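Enterochelin esterase (Salmonella enterica subsp. enterica serovar Typhimurium, PDB 3MGA) probably hydrolyses the ester bonds of ferric enterobactin, the iron-loaded siderophore, so that its iron can be released inside the bacterial cell. Local coordinates at residues Leu343-Ala349 and Ser373-Val379; Gly281-Val285 and Leu399-Leu403. All coordinates share one frame; numbering follows the deposited sequence. Where two conformers were deposited one is given.

In the fold
Both interactions belong to the alpha/beta-hydrolase part of the chain and meet on its mixed eight-stranded sheet, with centres about 13 Å apart. Interaction 1 pairs the last two strands, 344-350 and 373-379, at the sheet's edge. Interaction 2 joins the start of the more central strand 284-288 to the C-terminal chain where helix 385-399 gives way to helix 401-404. Along the sequence 281-285 comes first, then 343-349, 373-379 and 399-403, so interaction 1 is nested inside the loop that interaction 2 closes. They touch directly: Arg-344 NE reaches Leu-399 O and Val-346 packs on Leu-399, tying strand 344-350 to the C-terminal helices across one face of the sheet.

Interaction 1: Leu343-Ala349 and Ser373-Val379; sequences LRIVLEA and SIFWRQV
Ile-345 and Leu-347 trade backbone bonds with Ser-373, Phe-375 and Arg-377, joining the last two parallel strands of the alpha/beta-hydrolase sheet; helix 354-367 makes the connection, completing a beta-alpha-beta unit. Parallel pairing divides the polar groups of strand 344-350 between two neighbours. Its odd-numbered residues serve 373-379: Ile-345 N donates to Ser-373 O (2.7 Å) and Ile-345 O accepts Phe-375 N (2.6 Å); Leu-347 N donates to Phe-375 O (2.9 Å, nearly straight at 175°), and Leu-347 O accepts Arg-377 N (3.0 Å). Ser-373 N to Leu-343 O and Val-379 N to Ala-349 O close the two ends, while Ala-349 N to Arg-377 O is weak. Arg-344, Val-346 and Glu-348 turn their backbone groups instead to strand 308-312 and Gly-307 just before it. Side chains alternate likewise. On the face of Arg-344 and Val-346, the guanidinium is held by the end of helix 385-399, NE bonding Leu-399 O and NH2 bonding Leu-398 O. So placed, it presents one flat side to Phe-375 CE1, while its NH2 comes to the edge of the phenyl ring, 3.5 Å from Phe-375 CZ; with the planes 67° apart, this is not a parallel stack. Glu-348 OE2 is met by Gln-312 NE2, and its CG packs on Val-379 CG2. In one of two conformers Arg-377 NH1 returns to Trp-376 O. On the other face, toward helix 354-367, Ile-345 and Ile-374 run side by side and their CD1 methyls touch at 3.6 Å. Trp-376 has CG anti to the backbone N (chi1 179°), and the CZ3-CE3 edge of its indole meets Leu-347 CD2, which lies in the ring plane, 3.9 Å from Trp-376 CZ3. Leu-347 O comes 3.8 Å from Trp-376 CE3.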
ATOM      1  N   LEU A 343      -4.485 -23.613   2.100  1.00 48.69           N
ATOM      2  CA  LEU A 343      -3.917 -22.301   1.837  1.00 47.54           C
ATOM      3  C   LEU A 343      -3.311 -21.689   3.082  1.00 45.71           C
ATOM      4  O   LEU A 343      -3.784 -21.926   4.189  1.00 47.64           O
ATOM      5  CB  LEU A 343      -4.985 -21.325   1.325  1.00 47.65           C
ATOM      6  CG  LEU A 343      -5.724 -21.604   0.016  1.00 50.83           C
ATOM      7  CD1 LEU A 343      -6.727 -20.473  -0.251  1.00 48.15           C
ATOM      8  CD2 LEU A 343      -4.752 -21.741  -1.134  1.00 49.88           C
ATOM      9  N   ARG A 344      -2.250 -20.914   2.890  1.00 44.54           N
ATOM     10  CA  ARG A 344      -1.629 -20.189   3.986  1.00 43.33           C
ATOM     11  C   ARG A 344      -2.007 -18.754   3.613  1.00 41.86           C
ATOM     12  O   ARG A 344      -1.746 -18.319   2.499  1.00 41.01           O
ATOM     13  CB  ARG A 344      -0.114 -20.392   4.049  1.00 42.53           C
ATOM     14  CG  ARG A 344       0.368 -21.747   3.515  1.00 44.78           C
ATOM     15  CD  ARG A 344       1.676 -22.279   4.142  1.00 46.02           C
ATOM     16  NE  ARG A 344       2.476 -21.290   4.880  1.00 45.21           N
ATOM     17  CZ  ARG A 344       2.609 -21.288   6.215  1.00 44.66           C
ATOM     18  NH1 ARG A 344       2.041 -22.245   6.960  1.00 46.79           N
ATOM     19  NH2 ARG A 344       3.341 -20.361   6.818  1.00 39.48           N
ATOM     20  N   ILE A 345      -2.659 -18.031   4.514  1.00 42.08           N
ATOM     21  CA  ILE A 345      -3.119 -16.689   4.185  1.00 42.47           C
ATOM     22  C   ILE A 345      -2.684 -15.627   5.178  1.00 41.50           C
ATOM     23  O   ILE A 345      -2.858 -15.789   6.385  1.00 42.09           O
ATOM     24  CB  ILE A 345      -4.670 -16.653   4.101  1.00 43.80           C
ATOM     25  CG1 ILE A 345      -5.193 -17.753   3.171  1.00 46.35           C
ATOM     26  CG2 ILE A 345      -5.143 -15.316   3.634  1.00 42.18           C
ATOM     27  CD1 ILE A 345      -6.694 -17.788   3.060  1.00 46.75           C
ATOM     28  N   VAL A 346      -2.071 -14.568   4.655  1.00 39.82           N
ATOM     29  CA  VAL A 346      -1.679 -13.423   5.449  1.00 39.27           C
ATOM     30  C   VAL A 346      -2.738 -12.385   5.094  1.00 39.36           C
ATOM     31  O   VAL A 346      -2.924 -12.041   3.924  1.00 37.29           O
ATOM     32  CB  VAL A 346      -0.282 -12.898   5.102  1.00 39.26           C
ATOM     33  CG1 VAL A 346      -0.042 -11.540   5.785  1.00 40.45           C
ATOM     34  CG2 VAL A 346       0.787 -13.907   5.498  1.00 39.52           C
ATOM     35  N   LEU A 347      -3.459 -11.918   6.099  1.00 39.58           N
ATOM     36  CA  LEU A 347      -4.525 -10.977   5.875  1.00 40.83           C
ATOM     37  C   LEU A 347      -4.193  -9.740   6.693  1.00 40.13           C
ATOM     38  O   LEU A 347      -4.243  -9.753   7.920  1.00 40.33           O
ATOM     39  CB  LEU A 347      -5.847 -11.635   6.280  1.00 42.39           C
ATOM     40  CG  LEU A 347      -7.160 -11.084   5.739  1.00 44.85           C
ATOM     41  CD1 LEU A 347      -7.143 -11.046   4.219  1.00 45.23           C
ATOM     42  CD2 LEU A 347      -8.313 -11.940   6.245  1.00 44.79           C
ATOM     43  N   GLU A 348      -3.784  -8.688   5.990  1.00 39.43           N
ATOM     44  CA  GLU A 348      -3.392  -7.439   6.617  1.00 39.32           C
ATOM     45  C   GLU A 348      -4.340  -6.302   6.279  1.00 39.07           C
ATOM     46  O   GLU A 348      -4.871  -6.227   5.167  1.00 39.56           O
ATOM     47  CB  GLU A 348      -1.976  -7.073   6.186  1.00 39.02           C
ATOM     48  CG  GLU A 348      -1.576  -5.637   6.506  1.00 42.71           C
ATOM     49  CD  GLU A 348      -0.249  -5.268   5.901  1.00 47.79           C
ATOM     50  OE1 GLU A 348       0.722  -6.032   6.108  1.00 52.92           O
ATOM     51  OE2 GLU A 348      -0.172  -4.204   5.237  1.00 46.72           O
ATOM     52  N   ALA A 349      -4.530  -5.418   7.253  1.00 39.31           N
ATOM     53  CA  ALA A 349      -5.391  -4.245   7.116  1.00 40.40           C
ATOM     54  C   ALA A 349      -5.058  -3.264   8.233  1.00 40.58           C
ATOM     55  O   ALA A 349      -4.681  -3.674   9.334  1.00 42.01           O
ATOM     56  CB  ALA A 349      -6.842  -4.641   7.172  1.00 41.61           C
ATOM     57  N   SER A 373      -4.115 -22.214   7.321  1.00 69.26           N
ATOM     58  CA  SER A 373      -3.279 -21.386   8.189  1.00 65.91           C
ATOM     59  C   SER A 373      -3.487 -19.916   7.822  1.00 61.66           C
ATOM     60  O   SER A 373      -3.125 -19.501   6.732  1.00 59.81           O
ATOM     61  CB  SER A 373      -1.814 -21.777   8.005  1.00 65.14           C
ATOM     62  OG  SER A 373      -1.645 -23.172   8.192  1.00 67.25           O
ATOM     63  N   ILE A 374      -4.081 -19.145   8.732  1.00 60.08           N
ATOM     64  CA  ILE A 374      -4.371 -17.725   8.507  1.00 57.05           C
ATOM     65  C   ILE A 374      -3.579 -16.850   9.468  1.00 54.56           C
ATOM     66  O   ILE A 374      -3.576 -17.097  10.666  1.00 56.40           O
ATOM     67  CB  ILE A 374      -5.861 -17.403   8.773  1.00 58.55           C
ATOM     68  CG1 ILE A 374      -6.790 -18.397   8.078  1.00 60.79           C
ATOM     69  CG2 ILE A 374      -6.179 -15.969   8.334  1.00 57.89           C
ATOM     70  CD1 ILE A 374      -6.744 -18.333   6.571  1.00 61.41           C
ATOM     71  N   PHE A 375      -2.916 -15.825   8.943  1.00 51.85           N
ATOM     72  CA  PHE A 375      -2.138 -14.895   9.760  1.00 49.90           C
ATOM     73  C   PHE A 375      -2.791 -13.521   9.754  1.00 48.11           C
ATOM     74  O   PHE A 375      -2.710 -12.808   8.769  1.00 47.57           O
ATOM     75  CB  PHE A 375      -0.724 -14.744   9.208  1.00 48.65           C
ATOM     76  CG  PHE A 375       0.054 -16.018   9.164  1.00 51.80           C
ATOM     77  CD1 PHE A 375       0.004 -16.835   8.045  1.00 54.27           C
ATOM     78  CD2 PHE A 375       0.851 -16.394  10.232  1.00 53.36           C
ATOM     79  CE1 PHE A 375       0.725 -18.007   7.999  1.00 56.86           C
ATOM     80  CE2 PHE A 375       1.577 -17.562  10.193  1.00 55.27           C
ATOM     81  CZ  PHE A 375       1.515 -18.373   9.080  1.00 58.37           C
ATOM     82  N   TRP A 376      -3.433 -13.144  10.850  1.00 48.46           N
ATOM     83  CA  TRP A 376      -4.067 -11.832  10.936  1.00 47.84           C
ATOM     84  C   TRP A 376      -3.042 -10.789  11.398  1.00 46.40           C
ATOM     85  O   TRP A 376      -2.381 -10.980  12.412  1.00 47.36           O
ATOM     86  CB  TRP A 376      -5.269 -11.873  11.890  1.00 49.38           C
ATOM     87  CG  TRP A 376      -5.938 -10.556  12.037  1.00 48.33           C
ATOM     88  CD1 TRP A 376      -5.777  -9.669  13.053  1.00 48.89           C
ATOM     89  CD2 TRP A 376      -6.851  -9.949  11.113  1.00 49.01           C
ATOM     90  NE1 TRP A 376      -6.542  -8.548  12.830  1.00 49.09           N
ATOM     91  CE2 TRP A 376      -7.210  -8.692  11.646  1.00 48.37           C
ATOM     92  CE3 TRP A 376      -7.405 -10.350   9.892  1.00 50.79           C
ATOM     93  CZ2 TRP A 376      -8.104  -7.833  11.008  1.00 48.97           C
ATOM     94  CZ3 TRP A 376      -8.293  -9.489   9.251  1.00 52.43           C
ATOM     95  CH2 TRP A 376      -8.634  -8.244   9.815  1.00 50.93           C
ATOM     96  N   ARG A 377      -2.916  -9.697  10.648  0.50 45.10           N
ATOM     97  CA  ARG A 377      -1.971  -8.630  10.987  0.50 44.45           C
ATOM     98  C   ARG A 377      -2.638  -7.250  10.936  0.50 44.54           C
ATOM     99  O   ARG A 377      -3.051  -6.793   9.874  0.50 44.36           O
ATOM    100  CB  ARG A 377      -0.749  -8.673  10.054  0.50 42.52           C
ATOM    101  CG  ARG A 377       0.155  -9.918  10.228  0.50 42.73           C
ATOM    102  CD  ARG A 377       0.732  -9.981  11.651  0.50 44.57           C
ATOM    103  NE  ARG A 377       1.657 -11.092  11.880  0.50 41.89           N
ATOM    104  CZ  ARG A 377       1.295 -12.305  12.291  0.50 41.68           C
ATOM    105  NH1 ARG A 377       0.016 -12.594  12.498  0.50 38.35           N
ATOM    106  NH2 ARG A 377       2.215 -13.240  12.475  0.50 43.56           N
ATOM    107  N   GLN A 378      -2.737  -6.602  12.094  1.00 45.54           N
ATOM    108  CA  GLN A 378      -3.329  -5.266  12.210  1.00 46.34           C
ATOM    109  C   GLN A 378      -2.191  -4.280  12.124  1.00 44.89           C
ATOM    110  O   GLN A 378      -1.153  -4.482  12.747  1.00 44.84           O
ATOM    111  CB  GLN A 378      -4.017  -5.057  13.553  1.00 49.17           C
ATOM    112  CG  GLN A 378      -5.139  -6.008  13.820  1.00 54.77           C
ATOM    113  CD  GLN A 378      -5.838  -5.748  15.140  1.00 60.45           C
ATOM    114  OE1 GLN A 378      -5.619  -4.721  15.791  1.00 63.41           O
ATOM    115  NE2 GLN A 378      -6.691  -6.680  15.541  1.00 63.10           N
ATOM    116  N   VAL A 379      -2.396  -3.200  11.383  1.00 43.48           N
ATOM    117  CA  VAL A 379      -1.374  -2.198  11.205  1.00 43.04           C
ATOM    118  C   VAL A 379      -1.864  -0.837  11.690  1.00 43.74           C
ATOM    119  O   VAL A 379      -2.987  -0.425  11.404  1.00 43.08           O
ATOM    120  CB  VAL A 379      -0.929  -2.128   9.706  1.00 41.87           C
ATOM    121  CG1 VAL A 379       0.166  -1.100   9.502  1.00 40.72           C
ATOM    122  CG2 VAL A 379      -0.438  -3.488   9.249  1.00 41.95           C
TER

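Interaction 2: Gly281-Val285 and Leu399-Leu403; sequences GRTVV and LWQPL
Trp-400 turns the edge of its indole to Arg-282, and NE1 donates to Arg-282 O at 2.9 Å in a nearly straight bond (168°). The acceptor lies in the ring plane, yet seen from the carbonyl the donor stands 39° above its plane. Val-284 CG2 comes obliquely to the NE1-CE2 side of the same ring, 3.8 Å from Trp-400 NE1. That methyl also meets Leu-399 CD1 at 4.0 Å, so Val-284 is wedged between the leucine and the indole, crossing each at a slant. The contact joins the start of strand 284-288, a central strand of the alpha/beta-hydrolase sheet that runs on into a GxSxG sequence consistent with a nucleophile elbow, to the break at Trp-400, where helix 385-399 ends and helix 401-404 is about to begin. Arg-282 has its CG in the crowded position between the backbone N and carbonyl carbon (chi1 54°), and from there the extended chain crosses Leu-403 at about a right angle, CD lying 3.4 Å from Leu-403 CD2. Its guanidinium continues to a salt bridge with Glu-201. A water in the plane of the Trp-400 ring, at its edge, donates to both Gly-281 O and Leu-399 O, each at 2.7 Å.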
ATOM      1  N   GLY A 281       2.131 -25.007  -2.338  1.00 48.72           N
ATOM      2  CA  GLY A 281       2.435 -24.642  -0.951  1.00 47.66           C
ATOM      3  C   GLY A 281       3.415 -23.504  -0.723  1.00 45.10           C
ATOM      4  O   GLY A 281       3.464 -22.949   0.365  1.00 43.80           O
ATOM      5  N   ARG A 282       4.241 -23.195  -1.714  1.00 44.71           N
ATOM      6  CA  ARG A 282       5.183 -22.075  -1.592  1.00 43.94           C
ATOM      7  C   ARG A 282       5.050 -21.082  -2.736  1.00 41.84           C
ATOM      8  O   ARG A 282       5.955 -20.290  -2.974  1.00 42.03           O
ATOM      9  CB  ARG A 282       6.629 -22.547  -1.479  1.00 44.85           C
ATOM     10  CG  ARG A 282       7.119 -23.476  -2.569  1.00 47.32           C
ATOM     11  CD  ARG A 282       8.615 -23.613  -2.431  1.00 49.25           C
ATOM     12  NE  ARG A 282       9.156 -24.806  -3.060  1.00 55.76           N
ATOM     13  CZ  ARG A 282       9.494 -25.920  -2.414  1.00 57.69           C
ATOM     14  NH1 ARG A 282       9.372 -26.015  -1.097  1.00 59.06           N
ATOM     15  NH2 ARG A 282       9.982 -26.947  -3.097  1.00 63.99           N
ATOM     16  N   THR A 283       3.911 -21.123  -3.420  1.00 40.60           N
ATOM     17  CA  THR A 283       3.637 -20.239  -4.520  1.00 38.58           C
ATOM     18  C   THR A 283       2.800 -19.094  -3.981  1.00 38.43           C
ATOM     19  O   THR A 283       1.657 -19.284  -3.526  1.00 39.08           O
ATOM     20  CB  THR A 283       2.920 -20.972  -5.651  1.00 39.60           C
ATOM     21  OG1 THR A 283       3.742 -22.068  -6.095  1.00 42.25           O
ATOM     22  CG2 THR A 283       2.659 -20.036  -6.811  1.00 38.14           C
ATOM     23  N   VAL A 284       3.370 -17.895  -4.037  1.00 36.09           N
ATOM     24  CA  VAL A 284       2.707 -16.733  -3.512  1.00 34.20           C
ATOM     25  C   VAL A 284       2.064 -15.826  -4.537  1.00 33.54           C
ATOM     26  O   VAL A 284       2.553 -15.654  -5.642  1.00 33.32           O
ATOM     27  CB  VAL A 284       3.695 -15.866  -2.695  1.00 34.64           C
ATOM     28  CG1 VAL A 284       3.070 -14.482  -2.350  1.00 32.41           C
ATOM     29  CG2 VAL A 284       4.145 -16.607  -1.443  1.00 32.31           C
ATOM     30  N   VAL A 285       0.936 -15.264  -4.135  1.00 32.32           N
ATOM     31  CA  VAL A 285       0.247 -14.269  -4.898  1.00 31.41           C
ATOM     32  C   VAL A 285       0.045 -13.178  -3.841  1.00 31.01           C
ATOM     33  O   VAL A 285      -0.568 -13.403  -2.792  1.00 30.59           O
ATOM     34  CB  VAL A 285      -1.044 -14.779  -5.517  1.00 33.53           C
ATOM     35  CG1 VAL A 285      -1.783 -13.640  -6.164  1.00 34.31           C
ATOM     36  CG2 VAL A 285      -0.726 -15.883  -6.557  1.00 32.73           C
ATOM     37  N   LEU A 399       4.472 -16.347   5.007  1.00 36.08           N
ATOM     38  CA  LEU A 399       4.042 -17.348   4.038  1.00 37.76           C
ATOM     39  C   LEU A 399       5.120 -18.405   3.751  1.00 38.40           C
ATOM     40  O   LEU A 399       4.794 -19.559   3.498  1.00 40.29           O
ATOM     41  CB  LEU A 399       3.579 -16.689   2.742  1.00 36.75           C
ATOM     42  CG  LEU A 399       2.306 -15.860   2.897  1.00 38.58           C
ATOM     43  CD1 LEU A 399       1.994 -15.099   1.616  1.00 38.61           C
ATOM     44  CD2 LEU A 399       1.139 -16.749   3.316  1.00 37.49           C
ATOM     45  N   TRP A 400       6.391 -18.013   3.787  1.00 37.26           N
ATOM     46  CA  TRP A 400       7.477 -18.963   3.530  1.00 37.15           C
ATOM     47  C   TRP A 400       8.207 -19.398   4.784  1.00 38.83           C
ATOM     48  O   TRP A 400       9.274 -19.992   4.700  1.00 39.32           O
ATOM     49  CB  TRP A 400       8.506 -18.400   2.540  1.00 35.82           C
ATOM     50  CG  TRP A 400       8.053 -18.302   1.143  1.00 32.86           C
ATOM     51  CD1 TRP A 400       7.315 -19.218   0.455  1.00 34.13           C
ATOM     52  CD2 TRP A 400       8.439 -17.310   0.196  1.00 34.31           C
ATOM     53  NE1 TRP A 400       7.150 -18.818  -0.844  1.00 33.04           N
ATOM     54  CE2 TRP A 400       7.844 -17.652  -1.033  1.00 34.95           C
ATOM     55  CE3 TRP A 400       9.218 -16.148   0.271  1.00 34.14           C
ATOM     56  CZ2 TRP A 400       7.999 -16.878  -2.174  1.00 35.74           C
ATOM     57  CZ3 TRP A 400       9.368 -15.382  -0.853  1.00 34.48           C
ATOM     58  CH2 TRP A 400       8.766 -15.751  -2.067  1.00 36.96           C
ATOM     59  N   GLN A 401       7.624 -19.132   5.948  1.00 41.23           N
ATOM     60  CA  GLN A 401       8.258 -19.502   7.217  1.00 43.53           C
ATOM     61  C   GLN A 401       8.744 -20.961   7.267  1.00 45.48           C
ATOM     62  O   GLN A 401       9.829 -21.209   7.763  1.00 46.35           O
ATOM     63  CB  GLN A 401       7.322 -19.225   8.388  1.00 43.52           C
ATOM     64  CG  GLN A 401       8.010 -19.264   9.740  1.00 48.43           C
ATOM     65  CD  GLN A 401       7.061 -18.913  10.876  1.00 55.18           C
ATOM     66  OE1 GLN A 401       7.260 -17.920  11.583  1.00 60.99           O
ATOM     67  NE2 GLN A 401       5.992 -19.689  11.016  1.00 57.18           N
ATOM     68  N   PRO A 402       7.942 -21.922   6.764  1.00 48.30           N
ATOM     69  CA  PRO A 402       8.398 -23.327   6.810  1.00 51.97           C
ATOM     70  C   PRO A 402       9.720 -23.584   6.078  1.00 53.53           C
ATOM     71  O   PRO A 402      10.586 -24.265   6.619  1.00 55.75           O
ATOM     72  CB  PRO A 402       7.249 -24.098   6.143  1.00 52.47           C
ATOM     73  CG  PRO A 402       6.043 -23.244   6.364  1.00 51.77           C
ATOM     74  CD  PRO A 402       6.537 -21.815   6.316  1.00 47.76           C
ATOM     75  N   LEU A 403       9.866 -23.051   4.866  1.00 53.60           N
ATOM     76  CA  LEU A 403      11.100 -23.214   4.095  1.00 55.32           C
ATOM     77  C   LEU A 403      12.249 -22.476   4.755  1.00 54.75           C
ATOM     78  O   LEU A 403      13.334 -23.019   4.910  1.00 56.12           O
ATOM     79  CB  LEU A 403      10.970 -22.650   2.675  1.00 55.31           C
ATOM     80  CG  LEU A 403      10.006 -23.238   1.654  1.00 58.84           C
ATOM     81  CD1 LEU A 403       8.558 -23.049   2.078  1.00 61.95           C
ATOM     82  CD2 LEU A 403      10.260 -22.559   0.321  1.00 60.22           C
TER
HETATM   83  O   HOH W   1       5.301 -21.796   2.034  1.00 36.96           O